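Probable aminotransferase (Pseudomonas aeruginosa, PDB 5YKR) is a probable class-III aminotransferase of the pyridoxal-phosphate-dependent superfamily, with the cofactor linked to a lysine. Local coordinates at residues A[160-165]-A[201-206]; A[213-218]-A[247-252]; A[221-226]-A[252-257]; A[279-284]-A[297-302]. All blocks are in the same frame, centred on the assembly; numbering follows the deposited sequence.

Contact 1 of 4, residues A[160-165]-A[201-206]; sequences VVFNCN and RLVEFN
Phe205 turns the edge of its ring toward the face of Phe162 in a T-shaped stack, the ring centroids 5.5 Å apart and the planes at 81°. Phe205 CD1 makes the approach, 4.0 Å from Phe162 CG and off toward the rim. Beyond the stack, the side chains of Asn163 and Glu204 lie side by side, pointing the same way, with amide and carboxylate planes 77° apart. Asn163 ND2 gives a hydrogen bond of 2.9 Å to Glu204 OE2, on the syn side but well out of the carboxylate plane. Asn163 CG is anti to its backbone N (chi1 -167°), and the Glu204 chain bends at chi2. One water ties the pair further, donating to Asn163 O and Glu204 OE1 and accepting from Phe205 N. Leu202 CD1 rests 3.4 Å from Val161 O, on the side of the sheet that carries Val161. Behind these side chains the strands run parallel, joined by Val161 N to Arg201 O, Val203 N to Val161 O and, at 2.9 Å, Asn163 N to Val203 O. Strand 200-203 is the outermost of the seven-stranded sheet within this chain; helix 208-215 covers Val160 and Val203, strand 175-177 touches Leu202, and strand 220-225 flanks 158-162.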
# COMPACT_ATOMS: atom_id res chain seq x y z
N VAL A 160 17.23 13.84 -4.23
CA VAL A 160 16.95 14.72 -5.36
C VAL A 160 15.73 14.18 -6.09
O VAL A 160 15.68 13.00 -6.49
CB VAL A 160 18.16 14.81 -6.34
CG1 VAL A 160 17.73 15.43 -7.68
CG2 VAL A 160 19.28 15.67 -5.69
N VAL A 161 14.78 15.09 -6.31
CA VAL A 161 13.67 14.86 -7.20
C VAL A 161 13.63 16.02 -8.23
O VAL A 161 14.31 17.05 -8.07
CB VAL A 161 12.33 14.68 -6.52
CG1 VAL A 161 12.36 13.47 -5.59
CG2 VAL A 161 11.93 15.94 -5.75
N PHE A 162 12.83 15.84 -9.28
CA PHE A 162 12.69 16.83 -10.34
C PHE A 162 11.38 17.60 -10.24
O PHE A 162 10.35 17.07 -9.81
CB PHE A 162 12.87 16.16 -11.72
CG PHE A 162 14.26 15.58 -11.90
CD1 PHE A 162 15.32 16.41 -12.14
CD2 PHE A 162 14.52 14.26 -11.74
CE1 PHE A 162 16.61 15.93 -12.26
CE2 PHE A 162 15.80 13.77 -11.84
CZ PHE A 162 16.85 14.60 -12.10
N ASN A 163 11.41 18.86 -10.66
CA ASN A 163 10.23 19.70 -10.53
C ASN A 163 9.09 19.09 -11.39
O ASN A 163 9.32 18.68 -12.55
CB ASN A 163 10.56 21.14 -10.96
CG ASN A 163 9.50 22.15 -10.56
OD1 ASN A 163 8.79 22.00 -9.56
ND2 ASN A 163 9.29 23.16 -11.46
N CYS A 164 7.91 19.04 -10.81
CA CYS A 164 6.69 18.47 -11.42
C CYS A 164 6.77 16.97 -11.66
O CYS A 164 6.02 16.43 -12.47
CB CYS A 164 6.26 19.23 -12.69
SG CYS A 164 6.05 20.99 -12.42
N ASN A 165 7.56 16.30 -10.81
CA ASN A 165 7.55 14.85 -10.70
C ASN A 165 6.19 14.33 -10.23
O ASN A 165 5.38 15.06 -9.64
CB ASN A 165 8.60 14.38 -9.68
CG ASN A 165 8.22 14.70 -8.24
OD1 ASN A 165 7.38 14.03 -7.68
ND2 ASN A 165 8.84 15.74 -7.64
N ARG A 201 16.45 17.97 -2.28
CA ARG A 201 17.02 18.95 -3.19
C ARG A 201 16.24 18.84 -4.50
O ARG A 201 16.03 17.75 -5.03
CB ARG A 201 18.52 18.81 -3.37
CG ARG A 201 19.31 19.10 -2.10
CD ARG A 201 20.83 19.00 -2.35
NE ARG A 201 21.61 19.27 -1.14
CZ ARG A 201 21.80 20.49 -0.64
NH1 ARG A 201 21.33 21.58 -1.27
NH2 ARG A 201 22.48 20.64 0.46
N LEU A 202 15.75 19.96 -4.99
CA LEU A 202 14.93 20.02 -6.20
C LEU A 202 15.73 20.57 -7.36
O LEU A 202 16.47 21.56 -7.22
CB LEU A 202 13.72 20.86 -5.94
CG LEU A 202 12.67 20.92 -7.04
CD1 LEU A 202 12.09 19.53 -7.33
CD2 LEU A 202 11.54 21.95 -6.74
N VAL A 203 15.60 19.94 -8.51
CA VAL A 203 16.22 20.34 -9.76
C VAL A 203 15.20 20.26 -10.89
O VAL A 203 14.23 19.50 -10.78
CB VAL A 203 17.44 19.40 -10.03
CG1 VAL A 203 18.23 19.81 -11.20
CG2 VAL A 203 18.36 19.30 -8.79
N GLU A 204 15.38 21.00 -11.96
CA GLU A 204 14.60 20.76 -13.18
C GLU A 204 15.23 19.58 -13.93
O GLU A 204 16.47 19.39 -13.95
CB GLU A 204 14.60 21.96 -14.14
CG GLU A 204 13.74 23.13 -13.70
CD GLU A 204 12.25 22.92 -13.71
OE1 GLU A 204 11.72 21.91 -14.20
OE2 GLU A 204 11.56 23.81 -13.16
N PHE A 205 14.37 18.81 -14.60
CA PHE A 205 14.82 17.76 -15.55
C PHE A 205 15.68 18.40 -16.64
O PHE A 205 15.55 19.61 -16.92
CB PHE A 205 13.59 17.08 -16.14
CG PHE A 205 13.75 15.67 -16.64
CD1 PHE A 205 14.09 14.65 -15.80
CD2 PHE A 205 13.36 15.33 -17.96
CE1 PHE A 205 14.15 13.35 -16.23
CE2 PHE A 205 13.38 14.02 -18.38
CZ PHE A 205 13.79 13.03 -17.52
N ASN A 206 16.58 17.63 -17.24
CA ASN A 206 17.37 18.10 -18.38
C ASN A 206 18.29 19.28 -18.03
O ASN A 206 18.51 20.20 -18.86
CB ASN A 206 16.46 18.41 -19.58
CG ASN A 206 15.87 17.17 -20.19
OD1 ASN A 206 16.54 16.14 -20.20
ND2 ASN A 206 14.65 17.27 -20.72
O HOH W 1 11.52 19.25 -14.18

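Contact 2 of 4, residues A[213-218]-A[247-252]; sequences AALAHG and ELTRRH
Leu215 and His252 bring the ends of two helices together: their CA atoms, 6.6 Å apart, are the nearest pair between 213-218 and 247-252. After Leu215 the chain makes a type I turn, with Gly218 N bonded to Leu215 O and Gly218 at positive phi; His252 is the first residue to leave helical angles after helix 241-251. No hydrogen bond crosses between the segments. Instead Leu215 CB sits over one face of the His252 imidazole in a CH-pi contact, 3.9 Å from the ring centroid and 16° off its normal. The leucine branch reaches further, CD1 coming to 4.1 Å from Leu248 CB and 4.2 Å from Thr249 CG2. Ala216 CA comes obliquely to the same ring, 3.9 Å from His252 NE2. The imidazole is held from its own helix: ND1 donates to Leu248 O at 3.0 Å, close to the ring plane, while His252 N reaches the same oxygen from the opposite face of the carbonyl. Two donors thus grip Leu248 O, and the side-chain bond fixes the ring's rotation. ND1 as donor carries a proton, and with that N-H spent on Leu248 O the contact with Leu215 is left to the ring face, an apolar one.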
# COMPACT_ATOMS: atom_id res chain seq x y z
N ALA A 213 25.47 20.73 -9.23
CA ALA A 213 25.50 21.63 -8.07
C ALA A 213 24.79 21.03 -6.85
O ALA A 213 25.24 21.14 -5.70
CB ALA A 213 24.92 22.99 -8.40
N ALA A 214 23.67 20.36 -7.09
CA ALA A 214 22.95 19.70 -6.00
C ALA A 214 23.74 18.54 -5.36
O ALA A 214 23.85 18.46 -4.16
CB ALA A 214 21.60 19.18 -6.50
N LEU A 215 24.28 17.66 -6.21
CA LEU A 215 25.01 16.49 -5.70
C LEU A 215 26.32 16.86 -5.00
O LEU A 215 26.75 16.16 -4.08
CB LEU A 215 25.29 15.49 -6.81
CG LEU A 215 24.08 14.95 -7.55
CD1 LEU A 215 24.52 13.88 -8.56
CD2 LEU A 215 23.00 14.43 -6.63
N ALA A 216 26.92 17.98 -5.42
CA ALA A 216 28.22 18.38 -4.89
C ALA A 216 28.19 18.71 -3.41
O ALA A 216 29.23 18.73 -2.74
CB ALA A 216 28.79 19.58 -5.68
N HIS A 217 27.02 18.97 -2.85
CA HIS A 217 26.91 19.20 -1.40
C HIS A 217 27.31 17.97 -0.58
O HIS A 217 27.60 18.09 0.60
CB HIS A 217 25.53 19.68 -0.97
CG HIS A 217 25.15 20.96 -1.60
ND1 HIS A 217 25.63 22.19 -1.19
CD2 HIS A 217 24.41 21.19 -2.71
CE1 HIS A 217 25.11 23.12 -1.98
NE2 HIS A 217 24.38 22.56 -2.91
N GLY A 218 27.25 16.78 -1.18
CA GLY A 218 27.72 15.60 -0.46
C GLY A 218 26.69 14.98 0.46
O GLY A 218 27.03 14.08 1.20
N GLU A 247 26.50 9.36 -15.20
CA GLU A 247 27.87 9.72 -14.87
C GLU A 247 27.96 10.51 -13.55
O GLU A 247 28.81 10.20 -12.70
CB GLU A 247 28.56 10.40 -16.05
CG GLU A 247 30.08 10.61 -15.86
CD GLU A 247 30.45 11.83 -15.00
OE1 GLU A 247 29.69 12.84 -14.97
OE2 GLU A 247 31.50 11.80 -14.33
N LEU A 248 27.11 11.53 -13.39
CA LEU A 248 27.14 12.36 -12.18
C LEU A 248 26.83 11.56 -10.92
O LEU A 248 27.47 11.74 -9.90
CB LEU A 248 26.14 13.52 -12.32
CG LEU A 248 26.54 14.70 -13.23
CD1 LEU A 248 25.42 15.65 -13.42
CD2 LEU A 248 27.68 15.41 -12.62
N THR A 249 25.81 10.69 -11.01
CA THR A 249 25.49 9.92 -9.84
C THR A 249 26.60 8.92 -9.50
O THR A 249 26.93 8.73 -8.33
CB THR A 249 24.11 9.21 -9.98
OG1 THR A 249 24.05 8.44 -11.19
CG2 THR A 249 22.94 10.21 -9.92
N ARG A 250 27.25 8.33 -10.52
CA ARG A 250 28.42 7.50 -10.23
C ARG A 250 29.54 8.27 -9.55
O ARG A 250 30.09 7.82 -8.52
CB ARG A 250 28.94 6.85 -11.48
CG ARG A 250 28.12 5.63 -11.76
CD ARG A 250 28.41 5.10 -13.12
NE ARG A 250 27.71 3.86 -13.32
CZ ARG A 250 27.53 3.31 -14.52
NH1 ARG A 250 27.95 3.93 -15.64
NH2 ARG A 250 26.86 2.16 -14.62
N ARG A 251 29.82 9.46 -10.08
CA ARG A 251 30.96 10.24 -9.60
C ARG A 251 30.77 10.66 -8.15
O ARG A 251 31.71 10.64 -7.36
CB ARG A 251 31.18 11.42 -10.53
CG ARG A 251 32.35 12.30 -10.10
CD ARG A 251 33.00 13.05 -11.22
NE ARG A 251 32.07 13.57 -12.21
CZ ARG A 251 31.43 14.73 -12.17
NH1 ARG A 251 31.58 15.59 -11.15
NH2 ARG A 251 30.64 15.03 -13.18
N HIS A 252 29.52 10.95 -7.80
CA HIS A 252 29.19 11.38 -6.44
C HIS A 252 28.70 10.24 -5.52
O HIS A 252 28.31 10.49 -4.36
CB HIS A 252 28.14 12.51 -6.50
CG HIS A 252 28.64 13.78 -7.05
ND1 HIS A 252 28.52 14.13 -8.37
CD2 HIS A 252 29.30 14.78 -6.45
CE1 HIS A 252 29.09 15.31 -8.56
NE2 HIS A 252 29.55 15.73 -7.41

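Contact 3 of 4, residues A[221-226]-A[252-257]; sequences AAVLTE and HDVALI
Val223 bonds to Ala255 and Ile257 in the centre of a parallel strand pair, the two strands of a right-handed beta-alpha-beta unit whose helix is 241-251. Val223 N donates to Ala255 O at 2.8 Å, and Val223 O accepts from Ile257 N at the same length, both close to straight. Thr225 N then bonds to Ile257 O at 3.0 Å, while at the other end Ala255 N reaches Ala221 O over a longer 3.3 Å. That last oxygen has a second donor, a water at 2.7 Å that also makes a weak bond to Asp253 O. The other edges are taken too: Ala222 and Leu224 pair with Val160, and Leu256 N is met by the carboxylate of Asp280. Thr225 OG1 gives its proton to Glu226 O, within its own segment. Before the second strand, Asp253 at positive phi is the C-prime residue of a Schellman motif ending helix 241-251, and its carboxylate forms a salt bridge with Arg306. Side chains pack on both faces. The side chains of Val223 and Val254 cross at about a right angle, CG2 of the first against CG1 of the second, on the face that helices 208-215 and 241-251 cover, whereas Ile257 lies on the face turned to helix 139-154. There its two arms divide: CD1 touches Ala222 CB at 3.6 Å, and CG2 meets Leu224 CD1 at 3.6 Å.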
# COMPACT_ATOMS: atom_id res chain seq x y z
N ALA A 221 21.49 11.10 -0.82
CA ALA A 221 21.45 9.65 -0.78
C ALA A 221 21.06 9.06 -2.15
O ALA A 221 21.55 7.97 -2.53
CB ALA A 221 20.48 9.19 0.27
N ALA A 222 20.15 9.71 -2.85
CA ALA A 222 19.60 9.17 -4.09
C ALA A 222 19.03 10.28 -4.98
O ALA A 222 18.57 11.30 -4.46
CB ALA A 222 18.52 8.15 -3.79
N VAL A 223 18.99 9.96 -6.28
CA VAL A 223 18.18 10.67 -7.25
C VAL A 223 17.02 9.75 -7.59
O VAL A 223 17.25 8.60 -8.01
CB VAL A 223 18.96 11.03 -8.54
CG1 VAL A 223 18.03 11.62 -9.58
CG2 VAL A 223 20.11 11.98 -8.24
N LEU A 224 15.80 10.23 -7.47
CA LEU A 224 14.58 9.49 -7.80
C LEU A 224 13.96 10.15 -9.03
O LEU A 224 13.68 11.39 -9.00
CB LEU A 224 13.56 9.51 -6.65
CG LEU A 224 12.17 8.92 -6.89
CD1 LEU A 224 12.23 7.46 -7.34
CD2 LEU A 224 11.34 9.04 -5.67
N THR A 225 13.73 9.39 -10.10
CA THR A 225 13.17 9.98 -11.33
C THR A 225 12.49 8.94 -12.21
O THR A 225 12.94 7.78 -12.27
CB THR A 225 14.25 10.70 -12.14
OG1 THR A 225 13.66 11.46 -13.22
CG2 THR A 225 15.33 9.76 -12.68
N GLU A 226 11.46 9.36 -12.94
CA GLU A 226 11.06 8.63 -14.14
C GLU A 226 12.17 8.83 -15.18
O GLU A 226 12.83 9.88 -15.21
CB GLU A 226 9.75 9.14 -14.69
CG GLU A 226 8.54 8.91 -13.80
CD GLU A 226 7.30 9.33 -14.56
OE1 GLU A 226 6.96 10.57 -14.54
OE2 GLU A 226 6.67 8.46 -15.21
N HIS A 252 29.52 10.95 -7.80
CA HIS A 252 29.19 11.38 -6.44
C HIS A 252 28.70 10.24 -5.52
O HIS A 252 28.31 10.49 -4.36
CB HIS A 252 28.14 12.51 -6.50
CG HIS A 252 28.64 13.78 -7.05
ND1 HIS A 252 28.52 14.13 -8.37
CD2 HIS A 252 29.30 14.78 -6.45
CE1 HIS A 252 29.09 15.31 -8.56
NE2 HIS A 252 29.55 15.73 -7.41
N ASP A 253 28.75 8.99 -6.01
CA ASP A 253 28.30 7.80 -5.26
C ASP A 253 26.89 8.03 -4.71
O ASP A 253 26.60 7.85 -3.51
CB ASP A 253 29.26 7.47 -4.14
CG ASP A 253 28.95 6.17 -3.43
OD1 ASP A 253 28.61 5.22 -4.12
OD2 ASP A 253 29.02 6.13 -2.20
N VAL A 254 26.03 8.45 -5.64
CA VAL A 254 24.63 8.70 -5.37
C VAL A 254 23.78 7.63 -6.10
O VAL A 254 23.99 7.39 -7.27
CB VAL A 254 24.21 10.10 -5.83
CG1 VAL A 254 22.70 10.27 -5.78
CG2 VAL A 254 24.92 11.17 -4.98
N ALA A 255 22.84 6.99 -5.38
CA ALA A 255 21.97 5.99 -6.01
C ALA A 255 21.08 6.61 -7.06
O ALA A 255 20.46 7.65 -6.80
CB ALA A 255 21.14 5.28 -4.96
N LEU A 256 20.93 5.93 -8.19
CA LEU A 256 20.04 6.35 -9.26
C LEU A 256 18.83 5.40 -9.25
O LEU A 256 18.98 4.19 -9.56
CB LEU A 256 20.74 6.29 -10.62
CG LEU A 256 19.90 6.65 -11.83
CD1 LEU A 256 19.30 8.02 -11.69
CD2 LEU A 256 20.74 6.48 -13.11
N ILE A 257 17.67 5.94 -8.89
CA ILE A 257 16.43 5.17 -8.82
C ILE A 257 15.56 5.56 -10.00
O ILE A 257 15.16 6.73 -10.13
CB ILE A 257 15.64 5.46 -7.52
CG1 ILE A 257 16.52 5.36 -6.27
CG2 ILE A 257 14.39 4.55 -7.47
CD1 ILE A 257 15.88 6.02 -5.08
O HOH W 2 23.78 6.46 -2.11

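Contact 4 of 4, residues A[279-284]-A[297-302]; sequences PDFFVL and WGCSQA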
# COMPACT_ATOMS: atom_id res chain seq x y z
N PRO A 279 20.23 1.52 -14.19
CA PRO A 279 19.71 1.96 -12.86
C PRO A 279 20.45 1.27 -11.72
O PRO A 279 20.84 0.13 -11.86
CB PRO A 279 18.25 1.50 -12.88
CG PRO A 279 18.17 0.56 -13.99
CD PRO A 279 19.27 0.71 -14.95
N ASP A 280 20.57 1.95 -10.61
CA ASP A 280 20.92 1.27 -9.34
C ASP A 280 19.73 0.56 -8.70
O ASP A 280 19.89 -0.47 -8.09
CB ASP A 280 21.58 2.24 -8.36
CG ASP A 280 22.83 2.84 -8.93
OD1 ASP A 280 23.68 2.08 -9.49
OD2 ASP A 280 22.98 4.10 -8.82
N PHE A 281 18.58 1.22 -8.79
CA PHE A 281 17.31 0.70 -8.32
C PHE A 281 16.28 0.92 -9.43
O PHE A 281 16.33 1.93 -10.13
CB PHE A 281 16.81 1.42 -7.06
CG PHE A 281 17.66 1.21 -5.86
CD1 PHE A 281 18.75 2.03 -5.64
CD2 PHE A 281 17.35 0.25 -4.92
CE1 PHE A 281 19.54 1.86 -4.52
CE2 PHE A 281 18.14 0.08 -3.76
CZ PHE A 281 19.24 0.90 -3.58
N PHE A 282 15.32 -0.00 -9.51
CA PHE A 282 14.26 0.02 -10.53
C PHE A 282 12.95 -0.21 -9.79
O PHE A 282 12.85 -1.16 -9.01
CB PHE A 282 14.54 -1.14 -11.51
CG PHE A 282 13.56 -1.28 -12.62
CD1 PHE A 282 12.35 -1.99 -12.45
CD2 PHE A 282 13.86 -0.73 -13.88
CE1 PHE A 282 11.48 -2.09 -13.50
CE2 PHE A 282 12.97 -0.88 -14.91
CZ PHE A 282 11.79 -1.56 -14.74
N VAL A 283 11.97 0.65 -10.01
CA VAL A 283 10.66 0.54 -9.37
C VAL A 283 9.55 0.41 -10.42
O VAL A 283 9.54 1.16 -11.43
CB VAL A 283 10.41 1.81 -8.51
CG1 VAL A 283 8.95 1.90 -8.01
CG2 VAL A 283 11.42 1.86 -7.37
N LEU A 284 8.61 -0.49 -10.16
CA LEU A 284 7.48 -0.70 -11.08
C LEU A 284 6.23 -1.12 -10.35
O LEU A 284 6.21 -2.21 -9.77
CB LEU A 284 7.86 -1.76 -12.12
CG LEU A 284 6.74 -2.27 -13.04
CD1 LEU A 284 6.05 -1.13 -13.82
CD2 LEU A 284 7.34 -3.29 -14.00
N TRP A 297 10.41 -3.73 -6.62
CA TRP A 297 11.60 -2.96 -6.77
C TRP A 297 12.79 -3.86 -6.81
O TRP A 297 12.82 -4.89 -6.14
CB TRP A 297 11.73 -1.85 -5.76
CG TRP A 297 11.88 -2.20 -4.38
CD1 TRP A 297 10.89 -2.32 -3.45
CD2 TRP A 297 13.12 -2.43 -3.71
NE1 TRP A 297 11.44 -2.61 -2.22
CE2 TRP A 297 12.81 -2.69 -2.34
CE3 TRP A 297 14.47 -2.46 -4.12
CZ2 TRP A 297 13.79 -2.98 -1.39
CZ3 TRP A 297 15.44 -2.72 -3.17
CH2 TRP A 297 15.11 -2.94 -1.84
N GLY A 298 13.77 -3.44 -7.58
CA GLY A 298 15.02 -4.20 -7.76
C GLY A 298 16.24 -3.35 -7.58
O GLY A 298 16.15 -2.13 -7.67
N CYS A 299 17.37 -4.01 -7.27
CA CYS A 299 18.63 -3.28 -7.13
C CYS A 299 19.78 -4.08 -7.63
O CYS A 299 19.73 -5.33 -7.75
CB CYS A 299 18.85 -2.85 -5.70
SG CYS A 299 19.17 -4.18 -4.50
N SER A 300 20.84 -3.35 -7.93
CA SER A 300 22.11 -3.99 -8.38
C SER A 300 22.75 -4.78 -7.24
O SER A 300 22.46 -4.57 -6.06
CB SER A 300 23.09 -2.94 -8.86
OG SER A 300 23.58 -2.19 -7.75
N GLN A 301 23.65 -5.69 -7.59
CA GLN A 301 24.41 -6.39 -6.57
C GLN A 301 25.22 -5.41 -5.71
O GLN A 301 25.34 -5.62 -4.51
CB GLN A 301 25.34 -7.45 -7.19
CG GLN A 301 26.19 -8.18 -6.13
CD GLN A 301 26.90 -9.38 -6.60
OE1 GLN A 301 26.36 -10.21 -7.28
NE2 GLN A 301 28.09 -9.54 -6.09
N ALA A 302 25.81 -4.37 -6.31
CA ALA A 302 26.58 -3.41 -5.54
C ALA A 302 25.73 -2.73 -4.48
O ALA A 302 26.16 -2.57 -3.31
CB ALA A 302 27.23 -2.39 -6.47
O HOH W 3 24.90 0.01 -8.40
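Phe281 and Trp297 reach the same face of an antiparallel beta hairpin by different first torsions. Phe281 CG is anti to its carbonyl carbon (chi1 -65°), whereas Trp297 CG stands between the backbone N and the carbonyl carbon (chi1 65°); the two side chains end up side by side, pointing the same way. Trp297 CZ3 comes in at the edge of the Phe281 ring, near its plane, 3.9 Å from CE2. Cys299 approaches the same ring obliquely: its CB lies 3.5 Å from Phe281 CD2, and its SG makes a sulfur-aromatic contact, 5.3 Å from the ring centroid. Further along this face, Val283 CG2 touches Trp297 CB.

The hairpin joins strand 281-284 to strand 295-299. Phe282 and Gly298 form the hydrogen-bonded pair, with Phe282 N to Gly298 O at 2.9 Å and Gly298 N to Phe282 O at 2.8 Å; Phe281 with Cys299 and Val283 with Trp297 are the non-hydrogen-bonded pairs beside it. Helix 139-154 touches Phe281, Val283 and Trp297, and Leu42 of the second subunit packs on Trp297 and Cys299, so this face also meets the subunit interface. On the other face the ring of Phe282 stacks with Phe128.

Past the strands, Ser300 N bonds to Asp280 O at 3.0 Å. Ser300 is the N-cap of helix 301-310, its OG bonded to Gln303 N, while Asp280 OD2 is engaged by Arg246 and Leu256 N. A water bridges the two side chains, 2.6 Å from Asp280 OD1 and 2.6 Å from Ser300 OG.

In the fold
Following the chain, contact 1 closes first, bringing strand 200-203 back beside 158-162 after an excursion that includes strands 175-177 and 183-185. Helix 208-215 leads on to strand 220-225, and here contacts 2 and 3 cross: their segments alternate, and both include His252. Contact 2 joins the ends of helices 208-215 and 241-251, while contact 3 sets strand 255-259 beside 220-225. Contact 4 follows in series, closing the hairpin around the modified Lys286, the lysine that carries the cofactor. Contacts 1, 3 and 4 belong to one seven-stranded sheet, linked in turn through strand pairs 158-162 with 220-225 and 255-259 with 281-284.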